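Local coordinates for protein phosphatidylserine synthase (PDB 3HSI) that belongs to the phospholipase D superfamily of enzymes, with two PLD-type sequence regions carried on a single alpha/beta chain, at residues I43-N48 with F146-T151; K51-T56 with L83-L88; V87-H92 with N125-V130; T151-G156 with Y175-H180. All blocks are in the same frame, centred on the assembly; numbering follows the deposited sequence. Where two conformers were deposited one is given.

Interaction 1: residues I43-N48 with F146-T151; sequences IELIRN and FVFDDT
L45 lays its CB over one face of the F148 ring, 3.7 Å from the ring centroid and 15° off the ring normal, a CH-pi contact. The two side chains cross at about a right angle: with CG of L45 anti to its carbonyl carbon, CD1 runs along the ring to 3.5 Å from CD1 of F148, while L45 CD2 turns to CG2 of T151 at 4.2 Å. I46 comes to the same ring obliquely, its CG1 3.5 Å from F148 CE2. Helix 35-48 thereby packs against a sheet of the PLD-type alpha/beta fold, at a beta hairpin whose type II' turn, F148 to T151, is closed by two backbone bonds, the shorter T151 N to F148 O at 2.8 Å. I53 of strand 52-56 also packs against the F148 ring, and I46 leans on I69 and V76 of helix 64-79. Nearer the turn, a water donates to OD2 of D149 at 2.9 Å and weakly to N48 O. Backbone N-H groups of K50 and K51 further fix the D149 carboxylate.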
loop_
_atom_site.group_PDB
_atom_site.type_symbol
_atom_site.label_atom_id
_atom_site.label_comp_id
_atom_site.label_asym_id
_atom_site.label_seq_id
_atom_site.Cartn_x
_atom_site.Cartn_y
_atom_site.Cartn_z
ATOM N N ILE C 43 -10.757 1.133 -35.729
ATOM C CA ILE C 43 -10.354 1.640 -37.027
ATOM C C ILE C 43 -11.417 2.505 -37.730
ATOM O O ILE C 43 -11.124 3.613 -38.176
ATOM C CB ILE C 43 -9.879 0.512 -37.939
ATOM C CG1 ILE C 43 -8.619 -0.117 -37.330
ATOM C CG2 ILE C 43 -9.617 1.055 -39.368
ATOM C CD1 ILE C 43 -8.063 -1.327 -38.109
ATOM N N GLU C 44 -12.651 2.018 -37.768
ATOM C CA GLU C 44 -13.759 2.719 -38.414
ATOM C C GLU C 44 -14.069 4.071 -37.722
ATOM O O GLU C 44 -14.370 5.108 -38.379
ATOM C CB GLU C 44 -14.981 1.810 -38.332
ATOM C CG GLU C 44 -16.084 2.172 -39.257
ATOM C CD GLU C 44 -17.192 1.125 -39.281
ATOM O OE1 GLU C 44 -17.013 0.035 -38.688
ATOM O OE2 GLU C 44 -18.246 1.394 -39.901
ATOM N N LEU C 45 -13.993 4.049 -36.400
ATOM C CA LEU C 45 -14.248 5.237 -35.599
ATOM C C LEU C 45 -13.143 6.296 -35.764
ATOM O O LEU C 45 -13.450 7.509 -35.846
ATOM C CB LEU C 45 -14.440 4.869 -34.114
ATOM C CG LEU C 45 -15.809 4.232 -33.844
ATOM C CD1 LEU C 45 -15.897 3.838 -32.385
ATOM C CD2 LEU C 45 -16.986 5.163 -34.284
ATOM N N ILE C 46 -11.884 5.849 -35.855
ATOM C CA ILE C 46 -10.759 6.763 -36.069
ATOM C C ILE C 46 -10.891 7.426 -37.443
ATOM O O ILE C 46 -10.777 8.656 -37.545
ATOM C CB ILE C 46 -9.386 6.063 -35.925
ATOM C CG1 ILE C 46 -9.097 5.713 -34.451
ATOM C CG2 ILE C 46 -8.245 6.944 -36.474
ATOM C CD1 ILE C 46 -7.951 4.712 -34.279
ATOM N N ARG C 47 -11.174 6.623 -38.476
ATOM C CA ARG C 47 -11.283 7.133 -39.859
ATOM C C ARG C 47 -12.382 8.138 -40.041
ATOM O O ARG C 47 -12.307 8.982 -40.928
ATOM C CB ARG C 47 -11.494 6.009 -40.864
ATOM C CG ARG C 47 -10.284 5.127 -41.040
ATOM C CD ARG C 47 -10.538 3.881 -41.865
ATOM N NE ARG C 47 -9.267 3.216 -42.106
ATOM C CZ ARG C 47 -9.112 2.051 -42.735
ATOM N NH1 ARG C 47 -10.158 1.380 -43.187
ATOM N NH2 ARG C 47 -7.897 1.549 -42.903
ATOM N N ASN C 48 -13.426 8.043 -39.235
ATOM C CA ASN C 48 -14.550 8.945 -39.406
ATOM C C ASN C 48 -14.556 10.158 -38.502
ATOM O O ASN C 48 -15.369 11.056 -38.705
ATOM C CB ASN C 48 -15.857 8.171 -39.335
ATOM C CG ASN C 48 -16.008 7.275 -40.519
ATOM O OD1 ASN C 48 -16.213 7.755 -41.646
ATOM N ND2 ASN C 48 -15.820 5.978 -40.313
ATOM N N PHE C 146 -12.758 5.261 -24.871
ATOM C CA PHE C 146 -12.283 5.933 -26.045
ATOM C C PHE C 146 -13.447 6.797 -26.500
ATOM O O PHE C 146 -14.575 6.337 -26.586
ATOM C CB PHE C 146 -11.998 4.947 -27.186
ATOM C CG PHE C 146 -11.032 3.855 -26.854
ATOM C CD1 PHE C 146 -10.203 3.922 -25.742
ATOM C CD2 PHE C 146 -10.930 2.759 -27.695
ATOM C CE1 PHE C 146 -9.298 2.902 -25.452
ATOM C CE2 PHE C 146 -10.023 1.741 -27.433
ATOM C CZ PHE C 146 -9.191 1.818 -26.298
ATOM N N VAL C 147 -13.179 8.057 -26.803
ATOM C CA VAL C 147 -14.213 8.915 -27.299
ATOM C C VAL C 147 -13.789 9.376 -28.671
ATOM O O VAL C 147 -12.702 9.918 -28.829
ATOM C CB VAL C 147 -14.446 10.120 -26.363
ATOM C CG1 VAL C 147 -15.478 11.117 -26.969
ATOM C CG2 VAL C 147 -14.845 9.647 -24.946
ATOM N N PHE C 148 -14.651 9.137 -29.657
ATOM C CA PHE C 148 -14.439 9.621 -31.021
ATOM C C PHE C 148 -15.609 10.507 -31.299
ATOM O O PHE C 148 -16.737 10.026 -31.432
ATOM C CB PHE C 148 -14.412 8.464 -32.031
ATOM C CG PHE C 148 -13.452 7.357 -31.661
ATOM C CD1 PHE C 148 -13.865 6.299 -30.864
ATOM C CD2 PHE C 148 -12.139 7.370 -32.117
ATOM C CE1 PHE C 148 -12.996 5.288 -30.535
ATOM C CE2 PHE C 148 -11.258 6.350 -31.793
ATOM C CZ PHE C 148 -11.670 5.319 -30.995
ATOM N N ASP C 149 -15.349 11.805 -31.396
ATOM C CA ASP C 149 -16.411 12.775 -31.543
ATOM C C ASP C 149 -17.441 12.547 -30.451
ATOM O O ASP C 149 -17.093 12.747 -29.280
ATOM C CB ASP C 149 -16.972 12.776 -32.975
ATOM C CG ASP C 149 -15.951 13.285 -33.979
ATOM O OD1 ASP C 149 -14.831 13.639 -33.550
ATOM O OD2 ASP C 149 -16.256 13.329 -35.192
ATOM N N ASP C 150 -18.653 12.109 -30.820
ATOM C CA ASP C 150 -19.762 11.862 -29.891
ATOM C C ASP C 150 -20.021 10.353 -29.614
ATOM O O ASP C 150 -21.096 9.984 -29.104
ATOM C CB ASP C 150 -21.051 12.498 -30.419
ATOM C CG ASP C 150 -21.052 14.025 -30.347
ATOM O OD1 ASP C 150 -20.330 14.622 -29.505
ATOM O OD2 ASP C 150 -21.813 14.640 -31.141
ATOM N N THR C 151 -19.043 9.492 -29.916
ATOM C CA THR C 151 -19.181 8.054 -29.687
ATOM C C THR C 151 -18.214 7.532 -28.604
ATOM O O THR C 151 -17.000 7.787 -28.667
ATOM C CB THR C 151 -19.040 7.287 -31.033
ATOM O OG1 THR C 151 -20.014 7.816 -31.934
ATOM C CG2 THR C 151 -19.307 5.805 -30.893
HETATM O O HOH W 1 -17.664 11.041 -36.196
#

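Interaction 2: residues K51-T56 with L83-L88; sequences KRIYVT and LDVKVL
Strands 52-56 and 84-88 run parallel, their axes 4.6 Å apart and 6° off alignment, joined by five backbone hydrogen bonds, the shortest L88 N to V55 O at 2.7 Å. They are the two strands of a beta-alpha-beta unit whose connection contains helix 64-79. On the face bearing I53, V55, V85 and V87 the contact is apolar: CG1 of V55 lies alongside CG1 of V87 at 4.0 Å, and CD1 of I53 reaches CD2 of L83 at 3.9 Å. The other face centres on Y54. K86 lies beside it, its CB over the ring face 4.2 Å from the centroid. The ring stands nearly perpendicular to the D84 carboxylate (86°), and Y54 OH donates to D84 OD2 at 2.6 Å. N192 of helix 181-195 also bonds to this hydroxyl, and K86 NZ gives it a weak hydrogen bond. Bent at chi2 and chi4, the K86 chain curls back along its own strand, and NZ forms a salt bridge to the syn lone pair of D84 OD1 at 2.8 Å.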
loop_
_atom_site.group_PDB
_atom_site.type_symbol
_atom_site.label_atom_id
_atom_site.label_comp_id
_atom_site.label_asym_id
_atom_site.label_seq_id
_atom_site.Cartn_x
_atom_site.Cartn_y
_atom_site.Cartn_z
ATOM N N LYS C 51 -13.745 15.812 -35.006
ATOM C CA LYS C 51 -13.472 16.801 -33.965
ATOM C C LYS C 51 -12.445 16.352 -32.935
ATOM O O LYS C 51 -11.520 17.083 -32.616
ATOM C CB LYS C 51 -14.790 17.193 -33.278
ATOM C CG LYS C 51 -15.745 17.936 -34.254
ATOM C CD LYS C 51 -17.212 17.645 -33.960
ATOM C CE LYS C 51 -18.113 18.667 -34.670
ATOM N NZ LYS C 51 -19.433 18.851 -33.962
ATOM N N ARG C 52 -12.592 15.146 -32.411
ATOM C CA ARG C 52 -11.718 14.719 -31.308
ATOM C C ARG C 52 -11.589 13.209 -31.196
ATOM O O ARG C 52 -12.494 12.459 -31.631
ATOM C CB ARG C 52 -12.243 15.254 -29.976
ATOM C CG ARG C 52 -13.572 14.582 -29.551
ATOM C CD ARG C 52 -14.295 15.394 -28.505
ATOM N NE ARG C 52 -15.623 14.833 -28.297
ATOM C CZ ARG C 52 -16.528 15.305 -27.445
ATOM N NH1 ARG C 52 -16.268 16.372 -26.684
ATOM N NH2 ARG C 52 -17.698 14.695 -27.357
ATOM N N ILE C 53 -10.470 12.799 -30.591
ATOM C CA ILE C 53 -10.191 11.426 -30.254
ATOM C C ILE C 53 -9.473 11.418 -28.917
ATOM O O ILE C 53 -8.323 11.870 -28.822
ATOM C CB ILE C 53 -9.318 10.712 -31.321
ATOM C CG1 ILE C 53 -10.085 10.576 -32.659
ATOM C CG2 ILE C 53 -8.862 9.329 -30.802
ATOM C CD1 ILE C 53 -9.222 10.153 -33.863
ATOM N N TYR C 54 -10.177 10.946 -27.897
ATOM C CA TYR C 54 -9.632 10.737 -26.558
ATOM C C TYR C 54 -9.610 9.252 -26.251
ATOM O O TYR C 54 -10.586 8.528 -26.533
ATOM C CB TYR C 54 -10.467 11.470 -25.487
ATOM C CG TYR C 54 -10.265 12.996 -25.448
ATOM C CD1 TYR C 54 -9.692 13.620 -24.318
ATOM C CD2 TYR C 54 -10.621 13.796 -26.532
ATOM C CE1 TYR C 54 -9.498 15.004 -24.271
ATOM C CE2 TYR C 54 -10.430 15.187 -26.502
ATOM C CZ TYR C 54 -9.870 15.782 -25.368
ATOM O OH TYR C 54 -9.696 17.144 -25.334
ATOM N N VAL C 55 -8.507 8.822 -25.666
ATOM C CA VAL C 55 -8.254 7.446 -25.298
ATOM C C VAL C 55 -7.581 7.481 -23.926
ATOM O O VAL C 55 -6.634 8.254 -23.740
ATOM C CB VAL C 55 -7.290 6.788 -26.309
ATOM C CG1 VAL C 55 -6.751 5.469 -25.782
ATOM C CG2 VAL C 55 -7.973 6.567 -27.665
ATOM N N THR C 56 -8.124 6.726 -22.966
ATOM C CA THR C 56 -7.444 6.401 -21.706
ATOM C C THR C 56 -7.339 4.887 -21.753
ATOM O O THR C 56 -8.328 4.224 -21.967
ATOM C CB THR C 56 -8.242 6.788 -20.385
ATOM O OG1 THR C 56 -9.567 6.210 -20.436
ATOM C CG2 THR C 56 -8.363 8.263 -20.203
ATOM N N LEU C 83 -7.868 18.382 -35.494
ATOM C CA LEU C 83 -8.372 17.279 -34.705
ATOM C C LEU C 83 -7.725 17.303 -33.311
ATOM O O LEU C 83 -6.508 17.320 -33.165
ATOM C CB LEU C 83 -8.106 15.953 -35.413
ATOM C CG LEU C 83 -8.832 14.689 -34.907
ATOM C CD1 LEU C 83 -10.316 14.673 -35.263
ATOM C CD2 LEU C 83 -8.149 13.490 -35.531
ATOM N N ASP C 84 -8.554 17.328 -32.288
ATOM C CA ASP C 84 -8.071 17.307 -30.915
ATOM C C ASP C 84 -7.832 15.836 -30.532
ATOM O O ASP C 84 -8.790 15.126 -30.265
ATOM C CB ASP C 84 -9.129 17.979 -30.023
ATOM C CG ASP C 84 -8.756 17.994 -28.546
ATOM O OD1 ASP C 84 -7.560 17.790 -28.198
ATOM O OD2 ASP C 84 -9.685 18.208 -27.735
ATOM N N VAL C 85 -6.577 15.369 -30.571
ATOM C CA VAL C 85 -6.234 13.968 -30.205
ATOM C C VAL C 85 -5.451 13.921 -28.888
ATOM O O VAL C 85 -4.387 14.526 -28.790
ATOM C CB VAL C 85 -5.395 13.218 -31.299
ATOM C CG1 VAL C 85 -5.191 11.736 -30.913
ATOM C CG2 VAL C 85 -6.040 13.287 -32.624
ATOM N N LYS C 86 -5.955 13.178 -27.899
ATOM C CA LYS C 86 -5.253 13.007 -26.617
ATOM C C LYS C 86 -5.306 11.556 -26.234
ATOM O O LYS C 86 -6.377 10.966 -26.234
ATOM C CB LYS C 86 -5.863 13.877 -25.502
ATOM C CG LYS C 86 -5.887 15.359 -25.880
ATOM C CD LYS C 86 -5.312 16.266 -24.817
ATOM C CE LYS C 86 -5.160 17.689 -25.342
ATOM N NZ LYS C 86 -6.498 18.303 -25.622
ATOM N N VAL C 87 -4.144 10.969 -25.988
ATOM C CA VAL C 87 -4.062 9.564 -25.575
ATOM C C VAL C 87 -3.397 9.554 -24.209
ATOM O O VAL C 87 -2.231 9.977 -24.063
ATOM C CB VAL C 87 -3.273 8.677 -26.614
ATOM C CG1 VAL C 87 -3.174 7.231 -26.156
ATOM C CG2 VAL C 87 -3.957 8.765 -28.029
ATOM N N LEU C 88 -4.139 9.098 -23.201
ATOM C CA LEU C 88 -3.574 9.001 -21.835
ATOM C C LEU C 88 -3.299 7.534 -21.484
ATOM O O LEU C 88 -4.193 6.701 -21.572
ATOM C CB LEU C 88 -4.502 9.655 -20.793
ATOM C CG LEU C 88 -4.601 11.184 -20.706
ATOM C CD1 LEU C 88 -5.125 11.800 -22.021
ATOM C CD2 LEU C 88 -5.470 11.651 -19.515
#

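Interaction 3: residues V87-H92 with N125-V130; sequences VLIDWH and NMFFGV
This is a buried parallel strand pairing within the mixed sheet of the PLD-type alpha/beta fold, where strand 127-130 flanks strand 84-90 with a twist of 36° between the short axes. Four backbone bonds run nearly along the C=O axis, among them V87 N to M126 O at 2.7 Å and F128 N to V87 O at 2.8 Å. F127 shares its side of the sheet with V87 and I89: V87 CG1 sits 3.6 Å from F127 CE1, and I89 CD1 meets the ring edge in its plane, 3.7 Å from F127 CD1. To get there, I89 takes the crowded position, CG1 between backbone N and carbonyl carbon (chi1 55°). Y111 stacks on the F127 ring and W60 meets it edge-to-face. On the opposite side, L88 CD2 touches V130 CG2 at 3.8 Å. W91 CB packs against G129, which has no side chain, 3.7 Å from G129 C. The last bond departs from the pattern: W91 N reaches V130 O at 3.0 Å from 64° above the carbonyl plane.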
loop_
_atom_site.group_PDB
_atom_site.type_symbol
_atom_site.label_atom_id
_atom_site.label_comp_id
_atom_site.label_asym_id
_atom_site.label_seq_id
_atom_site.Cartn_x
_atom_site.Cartn_y
_atom_site.Cartn_z
ATOM N N VAL C 87 -4.144 10.969 -25.988
ATOM C CA VAL C 87 -4.062 9.564 -25.575
ATOM C C VAL C 87 -3.397 9.554 -24.209
ATOM O O VAL C 87 -2.231 9.977 -24.063
ATOM C CB VAL C 87 -3.273 8.677 -26.614
ATOM C CG1 VAL C 87 -3.174 7.231 -26.156
ATOM C CG2 VAL C 87 -3.957 8.765 -28.029
ATOM N N LEU C 88 -4.139 9.098 -23.201
ATOM C CA LEU C 88 -3.574 9.001 -21.835
ATOM C C LEU C 88 -3.299 7.534 -21.484
ATOM O O LEU C 88 -4.193 6.701 -21.572
ATOM C CB LEU C 88 -4.502 9.655 -20.793
ATOM C CG LEU C 88 -4.601 11.184 -20.706
ATOM C CD1 LEU C 88 -5.125 11.800 -22.021
ATOM C CD2 LEU C 88 -5.470 11.651 -19.515
ATOM N N ILE C 89 -2.055 7.221 -21.138
ATOM C CA ILE C 89 -1.707 5.868 -20.713
ATOM C C ILE C 89 -0.956 5.972 -19.406
ATOM O O ILE C 89 -0.522 7.058 -19.013
ATOM C CB ILE C 89 -0.871 5.044 -21.788
ATOM C CG1 ILE C 89 0.423 5.774 -22.253
ATOM C CG2 ILE C 89 -1.762 4.576 -22.931
ATOM C CD1 ILE C 89 0.280 6.740 -23.456
ATOM N N ASP C 90 -0.796 4.851 -18.730
ATOM C CA ASP C 90 -0.114 4.862 -17.456
ATOM C C ASP C 90 1.346 5.297 -17.702
ATOM O O ASP C 90 2.002 4.819 -18.632
ATOM C CB ASP C 90 -0.191 3.490 -16.793
ATOM C CG ASP C 90 0.413 3.500 -15.420
ATOM O OD1 ASP C 90 -0.331 3.853 -14.474
ATOM O OD2 ASP C 90 1.642 3.205 -15.296
ATOM N N TRP C 91 1.809 6.223 -16.876
ATOM C CA TRP C 91 3.155 6.761 -16.931
ATOM C C TRP C 91 4.256 5.696 -16.715
ATOM O O TRP C 91 5.166 5.622 -17.526
ATOM C CB TRP C 91 3.268 7.864 -15.910
ATOM C CG TRP C 91 4.644 8.292 -15.546
ATOM C CD1 TRP C 91 5.396 7.859 -14.461
ATOM C CD2 TRP C 91 5.434 9.279 -16.213
ATOM N NE1 TRP C 91 6.600 8.515 -14.437
ATOM C CE2 TRP C 91 6.653 9.393 -15.490
ATOM C CE3 TRP C 91 5.232 10.083 -17.342
ATOM C CZ2 TRP C 91 7.681 10.278 -15.877
ATOM C CZ3 TRP C 91 6.257 10.978 -17.733
ATOM C CH2 TRP C 91 7.465 11.057 -16.991
ATOM N N HIS C 92 4.165 4.888 -15.650
ATOM C CA HIS C 92 5.189 3.860 -15.359
ATOM C C HIS C 92 5.194 2.732 -16.418
ATOM O O HIS C 92 6.239 2.313 -16.913
ATOM C CB HIS C 92 4.955 3.226 -13.989
ATOM C CG HIS C 92 4.905 4.202 -12.860
ATOM N ND1 HIS C 92 6.037 4.810 -12.350
ATOM C CD2 HIS C 92 3.865 4.651 -12.118
ATOM C CE1 HIS C 92 5.693 5.605 -11.352
ATOM N NE2 HIS C 92 4.382 5.532 -11.194
ATOM N N ASN C 125 1.706 17.383 -29.194
ATOM C CA ASN C 125 1.809 16.231 -28.302
ATOM C C ASN C 125 0.474 15.502 -28.324
ATOM O O ASN C 125 -0.573 16.146 -28.248
ATOM C CB ASN C 125 2.077 16.699 -26.868
ATOM C CG ASN C 125 3.403 17.432 -26.717
ATOM O OD1 ASN C 125 4.426 16.995 -27.223
ATOM N ND2 ASN C 125 3.392 18.518 -25.969
HETATM N N MSE C 126 0.520 14.175 -28.439
HETATM C CA MSE C 126 -0.681 13.336 -28.459
HETATM C C MSE C 126 -0.693 12.260 -27.367
HETATM O O MSE C 126 -1.766 11.843 -26.922
HETATM C CB MSE C 126 -0.864 12.696 -29.838
HETATM C CG MSE C 126 -1.038 13.729 -30.934
HETATM SE SE MSE C 126 -1.682 13.024 -32.615
HETATM C CE MSE C 126 -2.481 14.661 -33.207
ATOM N N PHE C 127 0.491 11.825 -26.940
ATOM C CA PHE C 127 0.632 10.797 -25.916
ATOM C C PHE C 127 1.058 11.374 -24.589
ATOM O O PHE C 127 2.122 11.994 -24.473
ATOM C CB PHE C 127 1.653 9.735 -26.337
ATOM C CG PHE C 127 1.138 8.794 -27.366
ATOM C CD1 PHE C 127 0.421 7.676 -26.992
ATOM C CD2 PHE C 127 1.356 9.041 -28.712
ATOM C CE1 PHE C 127 -0.077 6.810 -27.941
ATOM C CE2 PHE C 127 0.874 8.178 -29.665
ATOM C CZ PHE C 127 0.138 7.065 -29.280
ATOM N N PHE C 128 0.225 11.140 -23.582
ATOM C CA PHE C 128 0.458 11.653 -22.253
ATOM C C PHE C 128 0.498 10.534 -21.223
ATOM O O PHE C 128 -0.348 9.655 -21.238
ATOM C CB PHE C 128 -0.626 12.676 -21.902
ATOM C CG PHE C 128 -0.710 13.824 -22.879
ATOM C CD1 PHE C 128 0.035 14.983 -22.679
ATOM C CD2 PHE C 128 -1.518 13.726 -24.032
ATOM C CE1 PHE C 128 -0.044 16.029 -23.592
ATOM C CE2 PHE C 128 -1.583 14.780 -24.947
ATOM C CZ PHE C 128 -0.866 15.925 -24.712
ATOM N N GLY C 129 1.474 10.593 -20.323
ATOM C CA GLY C 129 1.641 9.592 -19.265
ATOM C C GLY C 129 1.052 10.075 -17.943
ATOM O O GLY C 129 1.392 11.159 -17.457
ATOM N N VAL C 130 0.129 9.287 -17.395
ATOM C CA VAL C 130 -0.551 9.661 -16.153
ATOM C C VAL C 130 0.009 8.800 -15.017
ATOM O O VAL C 130 -0.130 7.595 -15.044
ATOM C CB VAL C 130 -2.071 9.402 -16.266
ATOM C CG1 VAL C 130 -2.771 9.672 -14.947
ATOM C CG2 VAL C 130 -2.687 10.187 -17.420
#

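Interaction 4: residues T151-G156 with Y175-H180; sequences TVLYSG and YQKITH
Strand 151-155, within the PLD active-site sequence motif, pairs antiparallel with strand 175-179, the short axes at 166°. Two hydrogen-bonded pairs hold them. V152 and I178 exchange V152 N to I178 O and I178 N to V152 O, both 2.7 Å; Y154 and Q176 do the same, with Y154 N to Q176 O at 2.7 Å and Q176 N to Y154 O at 2.9 Å. All four donors lie in the carbonyl planes. L153 and K177 form the non-hydrogen-bonded pair between them, and the aliphatic part of K177 lies along this face: its CB is 3.9 Å from L153 CD1, and its CD, after bends at chi2 and chi3, 3.8 Å from T151 CG2. The chain then carries NZ to Q41 of helix 35-48. At the other end S155 OG rests 3.3 Å from Y175 CD1, held there by bonds to R174 O and A157 N, while F38 stacks on the Y175 ring. On the alternate face Y154 OH hydrogen-bonds to N393, and the side chain touches K144. K144, D149 and G156 fit HxKxxxxDxxxxxxG, the sequence pattern characteristic of the phospholipase D superfamily, with strand 151-155 between its aspartate and glycine.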
loop_
_atom_site.group_PDB
_atom_site.type_symbol
_atom_site.label_atom_id
_atom_site.label_comp_id
_atom_site.label_asym_id
_atom_site.label_seq_id
_atom_site.Cartn_x
_atom_site.Cartn_y
_atom_site.Cartn_z
ATOM N N THR C 151 -19.043 9.492 -29.916
ATOM C CA THR C 151 -19.181 8.054 -29.687
ATOM C C THR C 151 -18.214 7.532 -28.604
ATOM O O THR C 151 -17.000 7.787 -28.667
ATOM C CB THR C 151 -19.040 7.287 -31.033
ATOM O OG1 THR C 151 -20.014 7.816 -31.934
ATOM C CG2 THR C 151 -19.307 5.805 -30.893
ATOM N N VAL C 152 -18.755 6.831 -27.601
ATOM C CA VAL C 152 -17.929 6.159 -26.612
ATOM C C VAL C 152 -17.723 4.678 -26.972
ATOM O O VAL C 152 -18.688 3.947 -27.199
ATOM C CB VAL C 152 -18.484 6.294 -25.194
ATOM C CG1 VAL C 152 -17.638 5.504 -24.217
ATOM C CG2 VAL C 152 -18.499 7.756 -24.757
ATOM N N LEU C 153 -16.459 4.249 -27.027
ATOM C CA LEU C 153 -16.141 2.827 -27.118
ATOM C C LEU C 153 -15.505 2.439 -25.788
ATOM O O LEU C 153 -14.410 2.879 -25.470
ATOM C CB LEU C 153 -15.215 2.551 -28.306
ATOM C CG LEU C 153 -14.945 1.093 -28.702
ATOM C CD1 LEU C 153 -16.245 0.321 -29.015
ATOM C CD2 LEU C 153 -13.992 0.996 -29.919
ATOM N N TYR C 154 -16.218 1.648 -25.001
ATOM C CA TYR C 154 -15.774 1.326 -23.654
ATOM C C TYR C 154 -15.331 -0.133 -23.580
ATOM O O TYR C 154 -16.052 -1.026 -24.032
ATOM C CB TYR C 154 -16.879 1.615 -22.635
ATOM C CG TYR C 154 -16.391 1.606 -21.194
ATOM C CD1 TYR C 154 -16.005 2.790 -20.557
ATOM C CD2 TYR C 154 -16.295 0.395 -20.468
ATOM C CE1 TYR C 154 -15.536 2.772 -19.236
ATOM C CE2 TYR C 154 -15.832 0.371 -19.174
ATOM C CZ TYR C 154 -15.454 1.564 -18.556
ATOM O OH TYR C 154 -14.982 1.526 -17.263
ATOM N N SER C 155 -14.163 -0.368 -22.988
ATOM C CA SER C 155 -13.628 -1.713 -22.866
ATOM C C SER C 155 -12.480 -1.772 -21.872
ATOM O O SER C 155 -11.745 -0.788 -21.689
ATOM C CB SER C 155 -13.082 -2.204 -24.208
ATOM O OG SER C 155 -12.610 -3.523 -24.056
ATOM N N GLY C 156 -12.296 -2.940 -21.272
ATOM C CA GLY C 156 -11.144 -3.141 -20.371
ATOM C C GLY C 156 -9.829 -3.317 -21.141
ATOM O O GLY C 156 -8.763 -3.359 -20.538
ATOM N N TYR C 175 -16.782 -5.248 -24.958
ATOM C CA TYR C 175 -16.669 -4.006 -25.721
ATOM C C TYR C 175 -18.049 -3.432 -25.927
ATOM O O TYR C 175 -18.932 -4.113 -26.459
ATOM C CB TYR C 175 -16.002 -4.262 -27.104
ATOM C CG TYR C 175 -14.981 -5.381 -27.060
ATOM C CD1 TYR C 175 -13.645 -5.127 -26.764
ATOM C CD2 TYR C 175 -15.369 -6.702 -27.248
ATOM C CE1 TYR C 175 -12.714 -6.153 -26.718
ATOM C CE2 TYR C 175 -14.447 -7.744 -27.183
ATOM C CZ TYR C 175 -13.133 -7.470 -26.908
ATOM O OH TYR C 175 -12.249 -8.522 -26.824
ATOM N N GLN C 176 -18.240 -2.184 -25.508
ATOM C CA GLN C 176 -19.517 -1.525 -25.712
ATOM C C GLN C 176 -19.347 -0.217 -26.452
ATOM O O GLN C 176 -18.534 0.633 -26.077
ATOM C CB GLN C 176 -20.246 -1.291 -24.403
ATOM C CG GLN C 176 -20.671 -2.558 -23.748
ATOM C CD GLN C 176 -19.549 -3.170 -22.949
ATOM O OE1 GLN C 176 -18.650 -2.462 -22.490
ATOM N NE2 GLN C 176 -19.581 -4.488 -22.784
ATOM N N LYS C 177 -20.133 -0.071 -27.503
ATOM C CA LYS C 177 -20.168 1.155 -28.271
ATOM C C LYS C 177 -21.449 1.938 -27.938
ATOM O O LYS C 177 -22.563 1.416 -28.067
ATOM C CB LYS C 177 -20.084 0.846 -29.781
ATOM C CG LYS C 177 -19.499 2.000 -30.564
ATOM C CD LYS C 177 -20.213 2.252 -31.843
ATOM C CE LYS C 177 -20.194 1.090 -32.748
ATOM N NZ LYS C 177 -20.571 1.572 -34.103
ATOM N N ILE C 178 -21.273 3.165 -27.442
ATOM C CA ILE C 178 -22.386 4.036 -27.111
ATOM C C ILE C 178 -22.269 5.371 -27.834
ATOM O O ILE C 178 -21.342 6.159 -27.605
ATOM C CB ILE C 178 -22.529 4.282 -25.581
ATOM C CG1 ILE C 178 -22.681 2.969 -24.833
ATOM C CG2 ILE C 178 -23.748 5.146 -25.294
ATOM C CD1 ILE C 178 -22.015 2.987 -23.447
ATOM N N THR C 179 -23.216 5.587 -28.722
ATOM C CA THR C 179 -23.354 6.820 -29.458
ATOM C C THR C 179 -24.255 7.784 -28.666
ATOM O O THR C 179 -25.475 7.668 -28.689
ATOM C CB THR C 179 -23.963 6.534 -30.828
ATOM O OG1 THR C 179 -23.092 5.632 -31.548
ATOM C CG2 THR C 179 -24.085 7.818 -31.611
ATOM N N HIS C 180 -23.640 8.714 -27.938
ATOM C CA HIS C 180 -24.373 9.605 -27.045
ATOM C C HIS C 180 -23.529 10.843 -26.746
ATOM O O HIS C 180 -22.575 10.801 -25.940
ATOM C CB HIS C 180 -24.715 8.884 -25.733
ATOM C CG HIS C 180 -25.787 9.556 -24.939
ATOM N ND1 HIS C 180 -25.821 10.919 -24.735
ATOM C CD2 HIS C 180 -26.878 9.053 -24.313
ATOM C CE1 HIS C 180 -26.886 11.229 -24.015
ATOM N NE2 HIS C 180 -27.545 10.114 -23.745
#

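All four contacts belong to one mixed sheet and the helix packed on it. Across the sheet, interaction 3 adjoins interaction 2 through the shared strand 84-90, their centres about 11 Å apart. Strand 52-56 of interaction 2 then pairs antiparallel with strand 146-148 of interaction 1, whose centre is about 9 Å away, and the hairpin through T151 leads into interaction 4, about 10 Å further. The outermost two, interactions 3 and 4, have centres about 20 Å apart and do not touch. Along the chain, interactions 2 and 3 fall between the two segments of interaction 1, and interaction 4 follows. A contact between distant residues thus brings helix 35-48 and the active-site sequence motif together.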